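Local coordinates for protein aminomethyltransferase (Bartonella henselae, PDB 3GIR) that belongs to the aminomethyltransferase family, with a folate-binding domain followed by a C-terminal barrel domain, at residues A184-D188 with A189-G193; P384-E387 with Q388-F391. All coordinates share one frame; numbering follows the deposited sequence. Where two conformers were deposited one is given.

Both interactions are local, each formed within one continuous run of chain, and neither shares an element with the other. Interaction 1 closes helix 182-188 and is partly buried: backbone hydrogen bonds turn the chain at G190 while leucine side chains pack beside the turn. Interaction 2, in the tail that follows strand 374-381, lies at the surface and has no regular structure; its two halves share no direct hydrogen bond and meet through van der Waals contact and a bridging water, while much of the polar bonding goes to other parts of the chain. Their centres are 23 Å apart and their nearest atoms about 7 Å, without touching.

Interaction 1 of 2, residues A184-D188 with A189-G193; sequences AVLAD and AGLPG
G190 and L191 turn back onto the last turn of helix 182-188 and close it with a Schellman motif. G190 N donates to A187 O at 2.9 Å, and L191 N donates to L186 O at 3.2 Å. A189 N bonds to V185 O at 2.9 Å and, weakly, also to L186 O, so the L186 carbonyl receives one good and one weak bond. The positive phi of G190 (75°) reverses the chain there.

Beside the turn lies the hydrophobic contact between the residues that flank it, L186 and L191, the same two that the backbone bond joins. L186 sends CG beside its carbonyl carbon, anti to the backbone N (chi1 -167°), which carries its two methyls against the returning chain. L186 CD1 meets L191 CD1 at 3.6 Å, the two side chains crossing at about a right angle, while L186 CD2 lies 3.7 Å from P192 O and also touches the bare CA of G193. The methyl carbon CB of A189 rests against V185 O at 3.4 Å.

The pair of leucines joins two elements of the fold: L186 packs on F221 and I223 of strand 220-225, L191 on L233 and L237 of helix 227-238. On the exposed side D188 OD2 forms a salt bridge with R242, which probably balances its charge. The N-H groups of the turn thus meet the carbonyls of V185, L186 and A187, while K236 NZ takes that of A189, just past the helix, where its positive charge would probably offset the partial negative charge of the helix end.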
# COMPACT_ATOMS: atom_id res chain seq x y z
N ALA A 184 11.51 16.92 8.95
CA ALA A 184 12.68 17.62 9.45
C ALA A 184 13.97 16.97 8.95
O ALA A 184 14.89 17.66 8.49
CB ALA A 184 12.62 17.72 10.99
N VAL A 185 14.01 15.63 8.92
CA VAL A 185 15.14 14.89 8.39
C VAL A 185 15.35 15.27 6.91
O VAL A 185 16.50 15.50 6.49
CB VAL A 185 14.96 13.35 8.57
CG1 VAL A 185 15.99 12.56 7.78
CG2 VAL A 185 14.95 12.98 10.02
N LEU A 186 14.27 15.27 6.14
CA LEU A 186 14.31 15.60 4.74
C LEU A 186 14.93 16.98 4.55
O LEU A 186 15.86 17.14 3.78
CB LEU A 186 12.94 15.55 4.10
CG LEU A 186 12.82 15.56 2.62
CD1 LEU A 186 13.27 14.23 2.02
CD2 LEU A 186 11.49 15.96 2.17
N ALA A 187 14.39 17.95 5.25
CA ALA A 187 14.94 19.37 5.20
C ALA A 187 16.42 19.41 5.57
O ALA A 187 17.21 20.01 4.88
CB ALA A 187 14.13 20.29 6.10
N ASP A 188 16.81 18.75 6.64
CA ASP A 188 18.20 18.81 7.09
C ASP A 188 19.16 18.07 6.16
O ASP A 188 20.37 18.30 6.18
CB ASP A 188 18.34 18.28 8.53
CG ASP A 188 17.69 19.18 9.59
OD1 ASP A 188 17.23 20.31 9.31
OD2 ASP A 188 17.55 18.69 10.74
N ALA A 189 18.64 17.14 5.36
CA ALA A 189 19.43 16.46 4.36
C ALA A 189 19.57 17.30 3.07
O ALA A 189 20.21 16.85 2.12
CB ALA A 189 18.84 15.07 4.03
N GLY A 190 18.93 18.47 3.05
CA GLY A 190 18.94 19.33 1.87
C GLY A 190 18.08 18.93 0.73
O GLY A 190 18.27 19.43 -0.39
N LEU A 191 17.06 18.10 1.01
CA LEU A 191 16.17 17.65 -0.03
C LEU A 191 14.87 18.44 0.03
O LEU A 191 14.36 18.72 1.09
CB LEU A 191 15.86 16.15 0.10
CG LEU A 191 17.09 15.29 0.22
CD1 LEU A 191 16.63 13.92 0.81
CD2 LEU A 191 17.74 15.17 -1.11
N PRO A 192 14.34 18.84 -1.12
CA PRO A 192 13.07 19.52 -1.22
C PRO A 192 11.92 18.52 -1.02
O PRO A 192 12.14 17.32 -1.18
CB PRO A 192 13.08 20.08 -2.64
CG PRO A 192 14.06 19.20 -3.37
CD PRO A 192 14.95 18.57 -2.43
N GLY A 193 10.76 19.03 -0.63
CA GLY A 193 9.55 18.27 -0.45
C GLY A 193 8.70 18.72 0.73
O GLY A 193 7.51 18.44 0.77

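Interaction 2 of 2, residues P384-E387 with Q388-F391; sequences PFVE and QRYF
P384 and Q388 make the better covered part of this contact, ring carbons lying against the aliphatic chain and amide of the glutamine. The proline ring crosses that chain at about a right angle, P384 CG 4.0 Å from Q388 NE2 and 4.1 Å from Q388 CG. Q388 CG stands anti to its carbonyl carbon (chi1 -64°) and the chain then runs extended, which lays its methylene and amide past the ring; NE2 also makes a weak hydrogen bond to A258 O. On another flank V386 CG1 approaches the edge of the R389 guanidinium near its plane, 4.1 Å from R389 NH2. R389 was modelled in two conformers, so this touch describes one of them. In it NH2 also lies close to E387 O, but at an angle too poor for a hydrogen bond, so the approach carries little weight.

The segment is part of the C-terminal tail, which leaves strand 374-381 of the barrel domain and runs along the folate-binding domain without forming a helix or strand of its own. On the barrel side F385 stacks with H381 and meets F347 edge-to-face; on the other, backbone bonds tie V386 to E257 and R389 to G217, V386 and R389 both touch R73 of helix 65-74, and Y390 stacks on F198. The tail thus bridges the two domains.

The solvent side is looser. E387 places CG anti to its backbone N (chi1 -160°) and extends outward, E387 CG passing 3.9 Å from Q388 O. A water donates to E387 OE2 at 3.0 Å and to Q388 O at the same distance, linking the carboxylate to the backbone of the next residue. In the R389 conformer described, the opposite charges do not pair directly: E387 OE1 stays 4.6 Å from R389 NH2, beyond a salt bridge, while R389 NH1 forms its salt bridge with E218.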
# COMPACT_ATOMS: atom_id res chain seq x y z
N PRO A 384 -8.99 3.07 11.12
CA PRO A 384 -7.77 2.42 11.57
C PRO A 384 -7.78 2.13 13.06
O PRO A 384 -8.56 2.70 13.84
CB PRO A 384 -6.67 3.43 11.24
CG PRO A 384 -7.41 4.74 11.36
CD PRO A 384 -8.83 4.54 11.00
N PHE A 385 -6.88 1.27 13.49
CA PHE A 385 -6.69 1.01 14.89
C PHE A 385 -6.00 2.14 15.62
O PHE A 385 -6.19 2.32 16.85
CB PHE A 385 -5.85 -0.26 15.08
CG PHE A 385 -6.56 -1.55 14.71
CD1 PHE A 385 -6.35 -2.18 13.47
CD2 PHE A 385 -7.42 -2.15 15.62
CE1 PHE A 385 -6.98 -3.40 13.15
CE2 PHE A 385 -8.01 -3.36 15.31
CZ PHE A 385 -7.84 -3.94 14.07
N VAL A 386 -5.08 2.80 14.92
CA VAL A 386 -4.29 3.89 15.46
C VAL A 386 -4.57 5.13 14.61
O VAL A 386 -4.63 5.10 13.39
CB VAL A 386 -2.76 3.49 15.46
CG1 VAL A 386 -1.90 4.69 15.83
CG2 VAL A 386 -2.50 2.29 16.38
N GLU A 387 -4.68 6.28 15.29
CA GLU A 387 -5.03 7.53 14.68
C GLU A 387 -4.00 7.93 13.61
O GLU A 387 -2.81 7.83 13.86
CB GLU A 387 -5.02 8.62 15.75
CG GLU A 387 -5.81 9.89 15.40
CD GLU A 387 -5.56 11.04 16.42
OE1 GLU A 387 -5.07 10.78 17.55
OE2 GLU A 387 -5.85 12.20 16.06
N GLN A 388 -4.49 8.32 12.44
CA GLN A 388 -3.63 8.78 11.36
C GLN A 388 -3.16 10.19 11.59
O GLN A 388 -3.89 10.93 12.22
CB GLN A 388 -4.30 8.65 10.01
CG GLN A 388 -4.56 7.15 9.71
CD GLN A 388 -5.48 6.97 8.53
OE1 GLN A 388 -6.17 7.88 8.13
NE2 GLN A 388 -5.46 5.75 7.96
N ARG A 389 -1.90 10.47 11.18
CA ARG A 389 -1.25 11.75 11.45
C ARG A 389 -0.64 12.32 10.14
O ARG A 389 0.49 12.85 10.10
CB ARG A 389 -0.26 11.62 12.63
CG ARG A 389 -1.02 11.23 13.95
CD ARG A 389 -0.17 11.27 15.24
NE ARG A 389 0.56 10.03 15.43
CZ ARG A 389 0.06 8.85 15.84
NH1 ARG A 389 0.89 7.82 15.89
NH2 ARG A 389 -1.23 8.68 16.17
N TYR A 390 -1.43 12.27 9.07
CA TYR A 390 -1.02 12.81 7.79
C TYR A 390 -0.85 14.33 7.84
O TYR A 390 -1.51 14.99 8.67
CB TYR A 390 -1.99 12.46 6.69
CG TYR A 390 -2.22 10.96 6.47
CD1 TYR A 390 -1.17 10.10 6.30
CD2 TYR A 390 -3.49 10.45 6.41
CE1 TYR A 390 -1.40 8.76 6.08
CE2 TYR A 390 -3.75 9.12 6.19
CZ TYR A 390 -2.69 8.27 5.98
OH TYR A 390 -2.89 6.92 5.70
N PHE A 391 0.03 14.90 7.03
CA PHE A 391 0.29 16.34 7.04
C PHE A 391 -0.99 17.10 6.63
O PHE A 391 -1.63 16.77 5.67
CB PHE A 391 1.38 16.66 6.04
CG PHE A 391 1.79 18.11 6.01
CD1 PHE A 391 2.42 18.66 7.09
CD2 PHE A 391 1.57 18.85 4.87
CE1 PHE A 391 2.82 20.02 7.06
CE2 PHE A 391 1.95 20.23 4.82
CZ PHE A 391 2.61 20.77 5.93
O HOH W 1 -4.04 13.30 14.00